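Local coordinates for surface-associated protein CshA (Streptococcus gordonii, PDB 5L2D) that binds host fibronectin by a catch-clamp mechanism, serving Streptococcus gordonii as a cell-wall-anchored surface adhesin, at residues 51-55 / 147-151; 72-76 / 229-233; 34-39 / 104-108. All blocks are in the same frame, centred on the assembly; numbering follows the deposited sequence.

Contact 1: 51-55 / 147-151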
loop_
_atom_site.group_PDB
_atom_site.type_symbol
_atom_site.label_atom_id
_atom_site.label_comp_id
_atom_site.label_asym_id
_atom_site.label_seq_id
_atom_site.Cartn_x
_atom_site.Cartn_y
_atom_site.Cartn_z
ATOM N N PRO A 51 2.267 -5.469 27.232
ATOM C CA PRO A 51 3.007 -4.958 28.413
ATOM C C PRO A 51 4.471 -4.684 28.108
ATOM O O PRO A 51 5.143 -5.570 27.611
ATOM C CB PRO A 51 2.860 -6.080 29.440
ATOM C CG PRO A 51 1.590 -6.743 29.065
ATOM C CD PRO A 51 1.477 -6.664 27.564
ATOM N N GLY A 52 4.893 -3.431 28.321
ATOM C CA GLY A 52 6.260 -2.957 28.048
ATOM C C GLY A 52 6.553 -2.463 26.640
ATOM O O GLY A 52 7.543 -1.710 26.381
ATOM N N TYR A 53 5.682 -2.854 25.726
ATOM C CA TYR A 53 5.973 -2.766 24.304
ATOM C C TYR A 53 5.228 -1.600 23.613
ATOM O O TYR A 53 4.012 -1.602 23.504
ATOM C CB TYR A 53 5.638 -4.104 23.674
ATOM C CG TYR A 53 6.325 -4.382 22.361
ATOM C CD1 TYR A 53 5.971 -3.702 21.208
ATOM C CD2 TYR A 53 7.304 -5.362 22.253
ATOM C CE1 TYR A 53 6.567 -3.986 19.986
ATOM C CE2 TYR A 53 7.924 -5.635 21.038
ATOM C CZ TYR A 53 7.533 -4.948 19.906
ATOM O OH TYR A 53 8.120 -5.201 18.699
ATOM N N VAL A 54 5.986 -0.620 23.128
ATOM C CA VAL A 54 5.439 0.556 22.477
ATOM C C VAL A 54 5.873 0.644 21.004
ATOM O O VAL A 54 7.061 0.558 20.686
ATOM C CB VAL A 54 5.916 1.828 23.204
ATOM C CG1 VAL A 54 5.470 3.071 22.476
ATOM C CG2 VAL A 54 5.389 1.863 24.628
ATOM N N VAL A 55 4.903 0.851 20.116
ATOM C CA VAL A 55 5.173 0.980 18.684
ATOM C C VAL A 55 4.833 2.368 18.340
ATOM O O VAL A 55 3.903 2.933 18.890
ATOM C CB VAL A 55 4.330 0.040 17.791
ATOM C CG1 VAL A 55 4.608 -1.417 18.109
ATOM C CG2 VAL A 55 2.866 0.256 17.998
ATOM N N GLU A 147 8.972 2.174 14.617
ATOM C CA GLU A 147 9.817 2.083 15.784
ATOM C C GLU A 147 9.099 1.262 16.813
ATOM O O GLU A 147 7.858 1.213 16.866
ATOM C CB GLU A 147 10.116 3.457 16.379
ATOM C CG GLU A 147 10.516 4.545 15.384
ATOM C CD GLU A 147 10.806 5.886 16.072
ATOM O OE1 GLU A 147 9.908 6.446 16.742
ATOM O OE2 GLU A 147 11.943 6.390 15.955
ATOM N N ALA A 148 9.889 0.636 17.661
ATOM C CA ALA A 148 9.352 -0.208 18.673
ATOM C C ALA A 148 10.320 -0.291 19.857
ATOM O O ALA A 148 11.539 -0.334 19.703
ATOM C CB ALA A 148 9.050 -1.582 18.085
ATOM N N THR A 149 9.724 -0.367 21.035
ATOM C CA THR A 149 10.390 -0.250 22.302
ATOM C C THR A 149 9.978 -1.360 23.218
ATOM O O THR A 149 8.825 -1.768 23.234
ATOM C CB THR A 149 9.983 1.076 22.922
ATOM O OG1 THR A 149 11.109 1.919 22.829
ATOM C CG2 THR A 149 9.429 0.956 24.446
ATOM N N TYR A 150 10.913 -1.852 24.001
ATOM C CA TYR A 150 10.550 -2.729 25.078
ATOM C C TYR A 150 11.214 -2.183 26.338
ATOM O O TYR A 150 12.455 -1.950 26.385
ATOM C CB TYR A 150 10.945 -4.182 24.790
ATOM C CG TYR A 150 10.473 -5.086 25.910
ATOM C CD1 TYR A 150 9.110 -5.216 26.198
ATOM C CD2 TYR A 150 11.370 -5.756 26.718
ATOM C CE1 TYR A 150 8.672 -5.995 27.244
ATOM C CE2 TYR A 150 10.932 -6.556 27.756
ATOM C CZ TYR A 150 9.589 -6.657 28.014
ATOM O OH TYR A 150 9.155 -7.416 29.055
ATOM N N ARG A 151 10.368 -1.917 27.332
ATOM C CA ARG A 151 10.804 -1.343 28.605
ATOM C C ARG A 151 11.701 -0.129 28.383
ATOM O O ARG A 151 12.610 0.156 29.142
ATOM C CB ARG A 151 11.465 -2.420 29.446
ATOM C CG ARG A 151 10.511 -3.592 29.660
ATOM C CD ARG A 151 11.010 -4.625 30.644
ATOM N NE ARG A 151 11.745 -3.927 31.681
ATOM C CZ ARG A 151 12.719 -4.454 32.405
ATOM N NH1 ARG A 151 13.043 -5.724 32.261
ATOM N NH2 ARG A 151 13.339 -3.705 33.307
#
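The carbonyl oxygen of Val54 is met by an N-H and a CA-H from the facing strand. Thr149 N reaches Val54 O at 2.8 Å, in the carbonyl plane; the hydrogen bond is bent, 137° at the hydrogen. The CA-H of Ala148 adds a weaker contact, Ala148 CA to Val54 O at 3.1 Å. Thr149 O is gripped in a similar way. Val54 N donates to Thr149 O at 3.1 Å, and the CA-H of Tyr53 also points at it. These reciprocal bonds make Val54 and Thr149 the antiparallel hydrogen-bonded pair. Tyr53 with Tyr150 and Val55 with Ala148 are the non-hydrogen-bonded pairs on either side. Beyond the strand ends, Arg151 N bonds to Gly52 O at 3.0 Å.

The side chains sort onto two faces. Val54 and Thr149 lie side by side and point the same way, with Val54 CB 3.8 Å from Thr149 CG2. The other face carries Tyr53, Val55, Ala148 and Tyr150. Tyr53 CG lies opposite the backbone N (chi1 -158°). One face of the ring comes over Thr149 O, and Tyr53 CE1 is 3.9 Å from Ala148 CB. The Tyr150 ring lies beside Pro51 and Gly52. Tyr150 CE1 meets Pro51 O edge-on at 3.6 Å, while Arg151 CG lies over the ring face. Val284 and Phe282 of the second subunit pack on Tyr53 and Val55.

Two hairpins of the antiparallel sheet in non-repetitive domain 2 meet here. Gly52 has positive phi (87°) in the link between strands 44-50 and 53-61. Its N is held by Glu48 OE1. Val55 packs on Phe45 and Ile49 of strand 44-50. On the far side of strand 138-150, Ala148 is bonded through its backbone to Val155.

Contact 2: 72-76 / 229-233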
loop_
_atom_site.group_PDB
_atom_site.type_symbol
_atom_site.label_atom_id
_atom_site.label_comp_id
_atom_site.label_asym_id
_atom_site.label_seq_id
_atom_site.Cartn_x
_atom_site.Cartn_y
_atom_site.Cartn_z
ATOM N N LYS A 72 11.311 3.551 -10.634
ATOM C CA LYS A 72 12.369 4.043 -11.473
ATOM C C LYS A 72 13.184 2.900 -12.054
ATOM O O LYS A 72 13.417 2.909 -13.258
ATOM C CB LYS A 72 13.277 4.968 -10.706
ATOM C CG LYS A 72 14.300 5.680 -11.573
ATOM C CD LYS A 72 15.302 6.422 -10.704
ATOM C CE LYS A 72 16.339 7.144 -11.551
ATOM N NZ LYS A 72 17.262 7.928 -10.682
ATOM N N LYS A 73 13.604 1.923 -11.237
ATOM C CA LYS A 73 14.501 0.834 -11.743
ATOM C C LYS A 73 13.763 -0.018 -12.776
ATOM O O LYS A 73 14.375 -0.492 -13.731
ATOM C CB LYS A 73 15.151 -0.056 -10.639
ATOM N N ARG A 74 12.449 -0.187 -12.593
ATOM C CA ARG A 74 11.615 -1.050 -13.466
ATOM C C ARG A 74 11.448 -0.475 -14.861
ATOM O O ARG A 74 11.459 -1.199 -15.861
ATOM C CB ARG A 74 10.209 -1.257 -12.866
ATOM C CG ARG A 74 10.071 -2.440 -11.906
ATOM C CD ARG A 74 8.824 -2.330 -11.029
ATOM N NE ARG A 74 8.750 -3.367 -9.996
ATOM C CZ ARG A 74 7.632 -3.727 -9.352
ATOM N NH1 ARG A 74 6.461 -3.147 -9.617
ATOM N NH2 ARG A 74 7.683 -4.676 -8.423
ATOM N N VAL A 75 11.288 0.833 -14.912
ATOM C CA VAL A 75 10.938 1.505 -16.119
ATOM C C VAL A 75 12.202 2.016 -16.860
ATOM O O VAL A 75 12.144 2.460 -18.006
ATOM C CB VAL A 75 9.972 2.627 -15.727
ATOM C CG1 VAL A 75 10.723 3.877 -15.329
ATOM C CG2 VAL A 75 9.008 2.912 -16.840
ATOM N N GLU A 76 13.346 1.940 -16.189
ATOM C CA GLU A 76 14.593 2.514 -16.679
ATOM C C GLU A 76 15.075 1.738 -17.867
ATOM O O GLU A 76 14.966 0.514 -17.881
ATOM C CB GLU A 76 15.652 2.447 -15.574
ATOM C CG GLU A 76 17.035 3.006 -15.888
ATOM C CD GLU A 76 17.756 3.396 -14.606
ATOM O OE1 GLU A 76 17.759 4.597 -14.285
ATOM O OE2 GLU A 76 18.269 2.514 -13.879
ATOM N N LYS A 229 4.104 -1.826 -15.284
ATOM C CA LYS A 229 5.200 -1.924 -14.345
ATOM C C LYS A 229 4.764 -1.836 -12.899
ATOM O O LYS A 229 5.603 -2.035 -12.037
ATOM C CB LYS A 229 6.229 -0.836 -14.609
ATOM C CG LYS A 229 6.831 -0.866 -15.993
ATOM C CD LYS A 229 7.666 -2.110 -16.203
ATOM C CE LYS A 229 8.204 -2.055 -17.613
ATOM N NZ LYS A 229 9.128 -3.184 -17.853
ATOM N N TYR A 230 3.488 -1.515 -12.640
ATOM C CA TYR A 230 2.854 -1.748 -11.326
ATOM C C TYR A 230 2.698 -3.248 -10.999
ATOM O O TYR A 230 2.708 -3.658 -9.815
ATOM C CB TYR A 230 1.519 -1.038 -11.237
ATOM C CG TYR A 230 1.555 0.462 -10.925
ATOM C CD1 TYR A 230 2.245 1.361 -11.693
ATOM C CD2 TYR A 230 0.840 0.965 -9.862
ATOM C CE1 TYR A 230 2.255 2.736 -11.386
ATOM C CE2 TYR A 230 0.839 2.313 -9.538
ATOM C CZ TYR A 230 1.538 3.209 -10.296
ATOM O OH TYR A 230 1.461 4.554 -9.924
ATOM N N LEU A 231 2.635 -4.084 -12.029
ATOM C CA LEU A 231 2.531 -5.541 -11.816
ATOM C C LEU A 231 3.813 -6.019 -11.243
ATOM O O LEU A 231 4.846 -5.464 -11.566
ATOM C CB LEU A 231 2.277 -6.270 -13.142
ATOM C CG LEU A 231 0.921 -5.904 -13.733
ATOM C CD1 LEU A 231 0.779 -6.357 -15.158
ATOM C CD2 LEU A 231 -0.196 -6.488 -12.884
ATOM N N SER A 232 3.783 -7.039 -10.424
ATOM C CA SER A 232 5.012 -7.518 -9.882
ATOM C C SER A 232 5.686 -8.339 -10.923
ATOM O O SER A 232 5.032 -9.025 -11.672
ATOM C CB SER A 232 4.768 -8.370 -8.669
ATOM O OG SER A 232 5.934 -9.054 -8.330
ATOM N N PRO A 233 7.063 -8.239 -10.957
ATOM C CA PRO A 233 7.697 -9.075 -11.969
ATOM C C PRO A 233 7.902 -10.471 -11.462
ATOM O O PRO A 233 8.428 -11.290 -12.172
ATOM C CB PRO A 233 9.024 -8.403 -12.190
ATOM C CG PRO A 233 9.412 -7.986 -10.856
ATOM C CD PRO A 233 8.168 -7.428 -10.282
#
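Arg74 NH1 donates to Lys229 O at 2.8 Å. In this part of non-repetitive domain 2, an arginine from the last turn of helix 69-75 bonds to the backbone of the loop ahead of strand 244-250. The bond is somewhat bent at the hydrogen (141°), and the oxygen lies off the guanidinium plane. The loop curls round the guanidinium. Tyr230 O lies near the edge of the group, too far for a bond. Leu231 O and Pro233 CD sit over one face, with Pro233 CD 3.4 Å from Arg74 NH2. The Pro233 ring crosses the arginine side chain at about a right angle.

The extended run of Arg74 from CG to NE carries the guanidinium across to the loop, and Arg74 CD passes 3.4 Å from Lys229 O. Lys229 folds back at its second torsion (chi2 -66°). Its methylenes then lie near the helix, with Lys229 CD 4.3 Å from Arg74 CB and Lys229 CG 4.4 Å from Val75 CG2.

Farther out, Phe65 and Val244 touch Arg74, and Val75 packs on Thr80 and Thr83. The CB of Tyr230 points away from the helix segment. Its ring meets Phe65 edge-to-face, and its OH makes weak hydrogen bonds to Asn66 OD1 and Asn139 OD1.

Contact 3: 34-39 / 104-108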
loop_
_atom_site.group_PDB
_atom_site.type_symbol
_atom_site.label_atom_id
_atom_site.label_comp_id
_atom_site.label_asym_id
_atom_site.label_seq_id
_atom_site.Cartn_x
_atom_site.Cartn_y
_atom_site.Cartn_z
ATOM N N ASP A 34 -4.128 15.982 10.490
ATOM C CA ASP A 34 -4.256 17.136 9.638
ATOM C C ASP A 34 -5.601 17.850 9.874
ATOM O O ASP A 34 -6.393 17.416 10.727
ATOM C CB ASP A 34 -3.959 16.723 8.176
ATOM C CG ASP A 34 -5.160 16.191 7.425
ATOM O OD1 ASP A 34 -6.199 15.789 8.020
ATOM O OD2 ASP A 34 -5.034 16.165 6.184
ATOM N N PRO A 35 -5.824 18.988 9.175
ATOM C CA PRO A 35 -7.066 19.745 9.244
ATOM C C PRO A 35 -8.316 18.903 9.081
ATOM O O PRO A 35 -9.284 19.109 9.820
ATOM C CB PRO A 35 -6.925 20.702 8.076
ATOM C CG PRO A 35 -5.461 21.029 8.046
ATOM C CD PRO A 35 -4.767 19.768 8.482
ATOM N N GLN A 36 -8.285 17.957 8.133
ATOM C CA GLN A 36 -9.436 17.073 7.867
ATOM C C GLN A 36 -9.500 15.865 8.775
ATOM O O GLN A 36 -10.271 14.958 8.487
ATOM C CB GLN A 36 -9.399 16.508 6.449
ATOM C CG GLN A 36 -9.084 17.497 5.338
ATOM C CD GLN A 36 -9.186 16.853 3.961
ATOM O OE1 GLN A 36 -9.671 15.711 3.806
ATOM N NE2 GLN A 36 -8.729 17.577 2.951
ATOM N N GLY A 37 -8.681 15.818 9.829
ATOM C CA GLY A 37 -8.607 14.643 10.703
ATOM C C GLY A 37 -7.903 13.426 10.105
ATOM O O GLY A 37 -7.912 12.338 10.690
ATOM N N GLY A 38 -7.293 13.601 8.943
ATOM C CA GLY A 38 -6.567 12.523 8.309
ATOM C C GLY A 38 -5.072 12.650 8.515
ATOM O O GLY A 38 -4.603 13.356 9.402
ATOM N N PHE A 39 -4.325 11.972 7.657
ATOM C CA PHE A 39 -2.899 11.749 7.857
ATOM C C PHE A 39 -2.116 12.674 6.978
ATOM O O PHE A 39 -2.452 12.868 5.824
ATOM C CB PHE A 39 -2.537 10.316 7.474
ATOM C CG PHE A 39 -3.031 9.267 8.436
ATOM C CD1 PHE A 39 -4.194 9.437 9.173
ATOM C CD2 PHE A 39 -2.351 8.087 8.569
ATOM C CE1 PHE A 39 -4.641 8.462 10.048
ATOM C CE2 PHE A 39 -2.794 7.109 9.429
ATOM C CZ PHE A 39 -3.938 7.294 10.175
ATOM N N PRO A 104 -9.215 13.881 -0.931
ATOM C CA PRO A 104 -9.251 13.927 0.537
ATOM C C PRO A 104 -8.065 13.238 1.202
ATOM O O PRO A 104 -7.441 12.361 0.606
ATOM C CB PRO A 104 -10.564 13.213 0.907
ATOM C CG PRO A 104 -11.055 12.537 -0.329
ATOM C CD PRO A 104 -10.379 13.181 -1.507
ATOM N N SER A 105 -7.778 13.651 2.438
ATOM C CA SER A 105 -6.680 13.106 3.244
ATOM C C SER A 105 -6.912 11.618 3.499
ATOM O O SER A 105 -8.075 11.195 3.620
ATOM C CB SER A 105 -6.584 13.842 4.601
ATOM O OG SER A 105 -6.493 15.271 4.471
ATOM N N VAL A 106 -5.837 10.820 3.592
ATOM C CA VAL A 106 -6.032 9.410 3.958
ATOM C C VAL A 106 -6.333 9.375 5.464
ATOM O O VAL A 106 -5.971 10.316 6.154
ATOM C CB VAL A 106 -4.867 8.440 3.533
ATOM C CG1 VAL A 106 -3.977 9.033 2.442
ATOM C CG2 VAL A 106 -4.038 7.978 4.714
ATOM N N THR A 107 -6.994 8.323 5.967
ATOM C CA THR A 107 -7.474 8.320 7.349
ATOM C C THR A 107 -8.028 6.984 7.782
ATOM O O THR A 107 -8.340 6.129 6.953
ATOM C CB THR A 107 -8.617 9.360 7.552
ATOM O OG1 THR A 107 -9.197 9.222 8.865
ATOM C CG2 THR A 107 -9.720 9.189 6.476
ATOM N N GLY A 108 -8.182 6.841 9.095
ATOM C CA GLY A 108 -8.896 5.713 9.678
ATOM C C GLY A 108 -10.340 6.073 9.981
ATOM O O GLY A 108 -11.268 5.503 9.378
#
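Gln36 reaches over Ser105 along its whole length. Gln36 CB lies 3.7 Å from Ser105 OG, and CG is at a similar distance from that oxygen. Gln36 CD comes closer, 3.2 Å from Ser105 OG. At the tip, Gln36 OE1 accepts the backbone Ser105 N at 3.1 Å. The bond is almost straight at the hydrogen (173°), but the N-H comes from above the plane of the amide carbonyl. Gln36 OE1 also touches Pro104 CB at 3.9 Å. Gln36 NE2 lies 3.6 Å from Ser105 OG. The chain is extended beyond CG (chi2 -175°), which carries the amide out to the backbone of Ser105.

Gln36 sits in a type I beta turn from Asp34 to Gly37, closed by Gly37 N to Asp34 O. Asp34 OD1 accepts Gly38 N from above the carboxylate plane. Ser105 OG donates to Asp34 OD2, though the modelled separation is too short to be trusted as a length.

After the turn, Phe39 N bonds to Val106 O at 2.8 Å, with the N nearly along the C=O axis. Phe39 CB packs on Val106 CG2, and Phe39 CE1 reaches Thr107 CA at 3.9 Å. Ile131 touches both Phe39 and Val106. Val106 also lies against Trp140 and Ile142 of strand 138-150.

In the fold
The three contacts are separate. Contact 1 and contact 2 are farthest apart, about 36 Å between centres, and lie on opposite sides of the chain's centre. Contact 3 is about 26 Å from contact 1 and about 29 Å from contact 2, again between centres. The nearest atoms of contact 3 are about 12 Å from those of contact 1 and about 14 Å from those of contact 2. Strand 138-150 links all three. Its last residues form contact 1, its Trp140 and Ile142 pack on contact 3, and its Asn139 weakly bonds Tyr230 of contact 2. Strand 53-61 starts in contact 1 and is followed by helix 69-75 of contact 2.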